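Local coordinates for periplasmic binding protein (Sulfurospirillum deleyianum, PDB 4PAG) that is probably the solute-binding component of an ABC transporter, of the iron- and cobalamin-type periplasmic binding protein family, and holds a histidine in its pocket here, at residues K63-M66 against E67-I70; F131-L134 against G135-Q139. All blocks are in the same frame, centred on the assembly; numbering follows the deposited sequence. Where two conformers were deposited one is given.

Contact 1 of 2, residues K63-M66 against E67-I70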
ATOM      1  N   LYS A  63       1.781 -20.557   4.375  1.00 23.31           N
ATOM      2  CA  LYS A  63       2.562 -21.337   3.428  1.00 25.78           C
ATOM      3  C   LYS A  63       1.845 -21.423   2.075  1.00 23.01           C
ATOM      4  O   LYS A  63       2.492 -21.330   1.031  1.00 23.46           O
ATOM      5  CB  LYS A  63       2.842 -22.731   3.983  1.00 31.87           C
ATOM      6  CG  LYS A  63       3.979 -23.452   3.276  1.00 39.88           C
ATOM      7  CD  LYS A  63       4.819 -24.254   4.260  1.00 49.32           C
ATOM      8  CE  LYS A  63       5.798 -25.173   3.549  1.00 53.12           C
ATOM      9  NZ  LYS A  63       5.101 -26.268   2.816  1.00 58.11           N
ATOM     10  N   HIS A  64       0.520 -21.583   2.097  1.00 23.49           N
ATOM     11  CA  HIS A  64      -0.270 -21.621   0.853  1.00 24.00           C
ATOM     12  C   HIS A  64       0.014 -20.401  -0.013  1.00 20.83           C
ATOM     13  O   HIS A  64       0.318 -20.541  -1.194  1.00 19.83           O
ATOM     14  CB  HIS A  64      -1.773 -21.709   1.132  1.00 27.49           C
ATOM     15  CG  HIS A  64      -2.629 -21.560  -0.096  1.00 34.04           C
ATOM     16  ND1 HIS A  64      -2.737 -22.546  -1.055  1.00 40.68           N
ATOM     17  CD2 HIS A  64      -3.415 -20.540  -0.518  1.00 38.90           C
ATOM     18  CE1 HIS A  64      -3.549 -22.138  -2.016  1.00 38.94           C
ATOM     19  NE2 HIS A  64      -3.978 -20.925  -1.714  1.00 42.02           N
ATOM     20  N   PHE A  65      -0.084 -19.210   0.582  1.00 17.45           N
ATOM     21  CA  PHE A  65       0.141 -17.975  -0.148  1.00 16.54           C
ATOM     22  C   PHE A  65       1.565 -17.903  -0.693  1.00 16.46           C
ATOM     23  O   PHE A  65       1.757 -17.503  -1.833  1.00 18.25           O
ATOM     24  CB  PHE A  65      -0.159 -16.746   0.719  1.00 16.29           C
ATOM     25  CG  PHE A  65       0.056 -15.430   0.016  1.00 17.20           C
ATOM     26  CD1 PHE A  65      -0.921 -14.899  -0.822  1.00 18.62           C
ATOM     27  CD2 PHE A  65       1.225 -14.713   0.196  1.00 18.77           C
ATOM     28  CE1 PHE A  65      -0.736 -13.685  -1.456  1.00 17.25           C
ATOM     29  CE2 PHE A  65       1.417 -13.496  -0.440  1.00 18.45           C
ATOM     30  CZ  PHE A  65       0.435 -12.980  -1.264  1.00 17.84           C
HETATM   31  N   MSE A  66       2.550 -18.306   0.117  1.00 16.50           N
HETATM   32  CA  MSE A  66       3.963 -18.224  -0.276  1.00 18.21           C
HETATM   33  C   MSE A  66       4.302 -19.161  -1.402  1.00 19.31           C
HETATM   34  O   MSE A  66       5.292 -18.945  -2.091  1.00 23.40           O
HETATM   35  CB  MSE A  66       4.914 -18.558   0.874  1.00 18.23           C
HETATM   36  CG  MSE A  66       4.834 -17.570   2.027  1.00 20.03           C
HETATM   37 SE   MSE A  66       5.365 -15.749   1.501  1.00 24.22          SE
HETATM   38  CE  MSE A  66       7.265 -16.145   1.159  1.00 26.29           C
ATOM     39  N   GLU A  67       3.495 -20.201  -1.605  1.00 20.31           N
ATOM     40  CA  GLU A  67       3.752 -21.189  -2.664  1.00 21.84           C
ATOM     41  C   GLU A  67       2.932 -20.970  -3.943  1.00 18.59           C
ATOM     42  O   GLU A  67       3.069 -21.732  -4.889  1.00 19.86           O
ATOM     43  CB  GLU A  67       3.521 -22.607  -2.119  1.00 25.53           C
ATOM     44  CG  GLU A  67       4.529 -22.995  -1.039  1.00 31.68           C
ATOM     45  CD  GLU A  67       4.193 -24.288  -0.322  1.00 37.67           C
ATOM     46  OE1 GLU A  67       3.020 -24.713  -0.348  1.00 43.45           O
ATOM     47  OE2 GLU A  67       5.110 -24.871   0.289  1.00 44.05           O
ATOM     48  N   LEU A  68       2.101 -19.930  -3.988  1.00 18.85           N
ATOM     49  CA  LEU A  68       1.292 -19.650  -5.181  1.00 18.17           C
ATOM     50  C   LEU A  68       2.170 -19.251  -6.356  1.00 18.75           C
ATOM     51  O   LEU A  68       3.213 -18.620  -6.164  1.00 20.37           O
ATOM     52  CB  LEU A  68       0.291 -18.518  -4.923  1.00 18.92           C
ATOM     53  CG  LEU A  68      -0.859 -18.789  -3.964  1.00 19.48           C
ATOM     54  CD1 LEU A  68      -1.602 -17.488  -3.672  1.00 19.40           C
ATOM     55  CD2 LEU A  68      -1.797 -19.839  -4.527  1.00 21.11           C
ATOM     56  N   PRO A  69       1.745 -19.599  -7.580  1.00 19.28           N
ATOM     57  CA  PRO A  69       2.517 -19.200  -8.754  1.00 20.30           C
ATOM     58  C   PRO A  69       2.281 -17.739  -9.108  1.00 18.05           C
ATOM     59  O   PRO A  69       1.277 -17.157  -8.705  1.00 17.42           O
ATOM     60  CB  PRO A  69       1.970 -20.113  -9.853  1.00 20.95           C
ATOM     61  CG  PRO A  69       0.552 -20.332  -9.448  1.00 21.31           C
ATOM     62  CD  PRO A  69       0.607 -20.460  -7.950  1.00 19.87           C
ATOM     63  N   ILE A  70       3.228 -17.165  -9.844  1.00 17.69           N
ATOM     64  CA  ILE A  70       3.161 -15.787 -10.287  1.00 17.80           C
ATOM     65  C   ILE A  70       2.458 -15.746 -11.634  1.00 16.88           C
ATOM     66  O   ILE A  70       2.908 -16.381 -12.580  1.00 18.60           O
ATOM     67  CB  ILE A  70       4.565 -15.194 -10.449  1.00 18.19           C
ATOM     68  CG1 ILE A  70       5.296 -15.219  -9.104  1.00 19.76           C
ATOM     69  CG2 ILE A  70       4.486 -13.784 -11.021  1.00 18.89           C
ATOM     70  CD1 ILE A  70       6.787 -14.961  -9.198  1.00 22.31           C
TER
HETATM   71  O   HOH W   1       5.933 -19.542  -4.768  1.00 45.63           O
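The short helix 63-66 runs out here into the loop toward helix 82-88, and K63, H64 and F65 meet E67 and L68 across that turn. K63 NZ and E67 OE2 form a salt bridge of 2.9 Å at the surface. The lysine comes to the syn side of the carboxylate, 28° out of its plane. Its chain bends at CB-CG and again at CD-CE, which brings CE and NZ round to OE2. E67 N gives a bond to H64 O at 3.2 Å and a weak one to K63 O at 3.0 Å. L68 N closes the turn on F65 O, 3.3 Å away. F65 O also accepts from Q49 NE2. The L68 side chain forks between two rings: CD2 lies 3.7 Å from H64 NE2, and CD1 goes to the buried F65. With an alanine here, both methyls are gone, and the H64 and F65 rings would probably lose their cover on this side. Y35 packs edge-to-face with the F65 ring from elsewhere in the chain. L68 CD1 sits 3.9 Å from F65 CD1.

Contact 2 of 2, residues F131-L134 against G135-Q139; sequences FRYL and GRVMQ
In the conformer given here, one of two, R136 folds back over the preceding turn of helix 127-138 and lies against R132 and Y133. Its guanidinium covers R132 O, which sits 3.8 Å from the group's plane and over its centre. This is a contact through the face, while the same oxygen accepts a hydrogen bond from R136 N at 3.1 Å. CG of R136 is anti to the carbonyl carbon, and a bend at chi3 (-143°) helps to lay the group back along the helix. NH2 comes 3.6 Å from R132 CB, and NH1 comes 3.4 Å from Y133 CA. The ring and guanidinium planes stand 76° apart, NH1 meeting the Y133 ring at its edge, near its plane. These guanidinium contacts are doubtful to that extent, since they may not hold in the other conformer.

Y133 has CG anti to its own N (chi1 179°), which sends the ring alongside V137. V137 CG2 lies over one ring face, offset toward the rim, 4.1 Å from Y133 CE2. V137 N bonds to Y133 O at 3.1 Å. M138 packs its CB and CG on L134 O, each at 3.3 Å, and its N bonds to that same oxygen. After M138, Q139 takes positive phi and ends the helix in a Schellman motif.

R132 points its end elsewhere, to a salt bridge with E129, and touches helix 141-163. F131 and L134 pack on M33 and I37 of helix 28-37. Y133 and V137 touch L117 of strand 116-119.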
ATOM      1  N   PHE A 131     -13.252  -3.095   1.704  1.00 14.86           N
ATOM      2  CA  PHE A 131     -13.243  -4.334   2.476  1.00 15.28           C
ATOM      3  C   PHE A 131     -14.646  -4.950   2.595  1.00 15.73           C
ATOM      4  O   PHE A 131     -14.828  -6.139   2.321  1.00 15.51           O
ATOM      5  CB  PHE A 131     -12.637  -4.116   3.867  1.00 15.44           C
ATOM      6  CG  PHE A 131     -11.149  -4.288   3.911  1.00 16.48           C
ATOM      7  CD1 PHE A 131     -10.586  -5.534   3.700  1.00 17.71           C
ATOM      8  CD2 PHE A 131     -10.312  -3.212   4.189  1.00 18.33           C
ATOM      9  CE1 PHE A 131      -9.213  -5.714   3.753  1.00 19.02           C
ATOM     10  CE2 PHE A 131      -8.939  -3.382   4.233  1.00 19.69           C
ATOM     11  CZ  PHE A 131      -8.388  -4.634   4.022  1.00 19.62           C
ATOM     12  N   ARG A 132     -15.635  -4.151   2.980  1.00 16.23           N
ATOM     13  CA  ARG A 132     -17.009  -4.659   3.085  1.00 18.27           C
ATOM     14  C   ARG A 132     -17.531  -5.215   1.742  1.00 18.46           C
ATOM     15  O   ARG A 132     -18.164  -6.271   1.691  1.00 18.27           O
ATOM     16  CB  ARG A 132     -17.944  -3.568   3.608  1.00 20.80           C
ATOM     17  CG  ARG A 132     -17.629  -3.160   5.035  1.00 23.70           C
ATOM     18  CD  ARG A 132     -18.657  -2.215   5.632  1.00 27.60           C
ATOM     19  NE  ARG A 132     -18.132  -1.682   6.885  1.00 29.34           N
ATOM     20  CZ  ARG A 132     -17.648  -0.454   7.066  1.00 30.85           C
ATOM     21  NH1 ARG A 132     -17.647   0.450   6.085  1.00 31.16           N
ATOM     22  NH2 ARG A 132     -17.182  -0.118   8.262  1.00 31.16           N
ATOM     23  N   TYR A 133     -17.258  -4.490   0.666  1.00 18.54           N
ATOM     24  CA  TYR A 133     -17.635  -4.901  -0.682  1.00 18.64           C
ATOM     25  C   TYR A 133     -17.018  -6.250  -1.022  1.00 18.49           C
ATOM     26  O   TYR A 133     -17.716  -7.161  -1.456  1.00 18.08           O
ATOM     27  CB  TYR A 133     -17.187  -3.839  -1.681  1.00 19.48           C
ATOM     28  CG  TYR A 133     -17.500  -4.138  -3.127  1.00 20.75           C
ATOM     29  CD1 TYR A 133     -18.779  -3.955  -3.629  1.00 24.77           C
ATOM     30  CD2 TYR A 133     -16.506  -4.585  -4.002  1.00 21.15           C
ATOM     31  CE1 TYR A 133     -19.067  -4.212  -4.959  1.00 20.45           C
ATOM     32  CE2 TYR A 133     -16.791  -4.847  -5.337  1.00 20.29           C
ATOM     33  CZ  TYR A 133     -18.070  -4.654  -5.807  1.00 22.44           C
ATOM     34  OH  TYR A 133     -18.378  -4.900  -7.130  1.00 29.44           O
ATOM     35  N   LEU A 134     -15.712  -6.389  -0.805  1.00 18.90           N
ATOM     36  CA  LEU A 134     -15.037  -7.658  -1.084  1.00 17.88           C
ATOM     37  C   LEU A 134     -15.551  -8.806  -0.212  1.00 16.45           C
ATOM     38  O   LEU A 134     -15.614  -9.948  -0.667  1.00 17.68           O
ATOM     39  CB  LEU A 134     -13.518  -7.506  -0.968  1.00 17.61           C
ATOM     40  CG  LEU A 134     -12.879  -6.683  -2.081  1.00 19.95           C
ATOM     41  CD1 LEU A 134     -11.369  -6.665  -1.924  1.00 21.86           C
ATOM     42  CD2 LEU A 134     -13.261  -7.216  -3.457  1.00 20.48           C
ATOM     43  N   GLY A 135     -15.941  -8.502   1.025  1.00 16.17           N
ATOM     44  CA  GLY A 135     -16.610  -9.475   1.889  1.00 16.48           C
ATOM     45  C   GLY A 135     -17.896 -10.031   1.293  1.00 16.28           C
ATOM     46  O   GLY A 135     -18.146 -11.236   1.381  1.00 18.50           O
ATOM     47  N   ARG A 136     -18.706  -9.165   0.689  0.50 17.24           N
ATOM     48  CA  ARG A 136     -19.944  -9.601   0.028  0.50 19.42           C
ATOM     49  C   ARG A 136     -19.613 -10.468  -1.183  0.50 18.24           C
ATOM     50  O   ARG A 136     -20.195 -11.532  -1.361  0.50 18.26           O
ATOM     51  CB  ARG A 136     -20.805  -8.404  -0.396  0.50 22.19           C
ATOM     52  CG  ARG A 136     -21.410  -7.630   0.768  0.50 25.16           C
ATOM     53  CD  ARG A 136     -22.109  -6.348   0.326  0.50 27.25           C
ATOM     54  NE  ARG A 136     -21.910  -5.285   1.308  0.50 29.55           N
ATOM     55  CZ  ARG A 136     -21.295  -4.134   1.062  0.50 28.29           C
ATOM     56  NH1 ARG A 136     -20.839  -3.861  -0.149  0.50 23.61           N
ATOM     57  NH2 ARG A 136     -21.161  -3.241   2.030  0.50 33.29           N
ATOM     58  N   VAL A 137     -18.665 -10.014  -1.999  1.00 17.07           N
ATOM     59  CA  VAL A 137     -18.208 -10.780  -3.166  1.00 17.61           C
ATOM     60  C   VAL A 137     -17.753 -12.194  -2.782  1.00 17.02           C
ATOM     61  O   VAL A 137     -18.233 -13.189  -3.341  1.00 18.75           O
ATOM     62  CB  VAL A 137     -17.070 -10.048  -3.922  1.00 17.32           C
ATOM     63  CG1 VAL A 137     -16.493 -10.925  -5.024  1.00 17.60           C
ATOM     64  CG2 VAL A 137     -17.575  -8.736  -4.510  1.00 18.78           C
HETATM   65  N   MSE A 138     -16.868 -12.270  -1.794  1.00 15.97           N
HETATM   66  CA  MSE A 138     -16.250 -13.520  -1.390  1.00 17.02           C
HETATM   67  C   MSE A 138     -17.063 -14.335  -0.389  1.00 16.83           C
HETATM   68  O   MSE A 138     -16.660 -15.428  -0.034  1.00 18.92           O
HETATM   69  CB  MSE A 138     -14.879 -13.168  -0.778  1.00 16.77           C
HETATM   70  CG  MSE A 138     -13.899 -12.564  -1.783  1.00 17.81           C
HETATM   71 SE   MSE A 138     -12.195 -12.022  -0.941  1.00 24.30          SE
HETATM   72  CE  MSE A 138     -11.609 -13.857  -0.498  1.00 22.63           C
ATOM     73  N   GLN A 139     -18.194 -13.810   0.082  1.00 16.31           N
ATOM     74  CA  GLN A 139     -18.966 -14.418   1.178  1.00 19.01           C
ATOM     75  C   GLN A 139     -18.100 -14.615   2.423  1.00 18.12           C
ATOM     76  O   GLN A 139     -18.147 -15.668   3.063  1.00 18.21           O
ATOM     77  CB  GLN A 139     -19.589 -15.753   0.751  1.00 23.78           C
ATOM     78  CG  GLN A 139     -20.463 -15.687  -0.495  1.00 30.56           C
ATOM     79  CD  GLN A 139     -21.903 -15.356  -0.186  1.00 37.74           C
ATOM     80  OE1 GLN A 139     -22.182 -14.500   0.655  1.00 49.01           O
ATOM     81  NE2 GLN A 139     -22.833 -16.031  -0.862  1.00 38.81           N
TER

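Contact 1 and contact 2 follow one another along the chain and do not touch. Their centres are 22 Å apart, and their nearest atoms about 10 Å. Both end a helix, but differently: contact 1 at the surface, where helix 63-66 gives way to a loop, and contact 2 mostly buried, at the end of helix 127-138. Helix 28-37 reaches both. Its Y35 meets F65, and its M33 and I37 meet F131 and L134. The bound histidine is held by N55, P235, L260, V261, K263, Y321, F322 and K323, none of which belongs to either contact. Neither contact supplies a residue to that pocket.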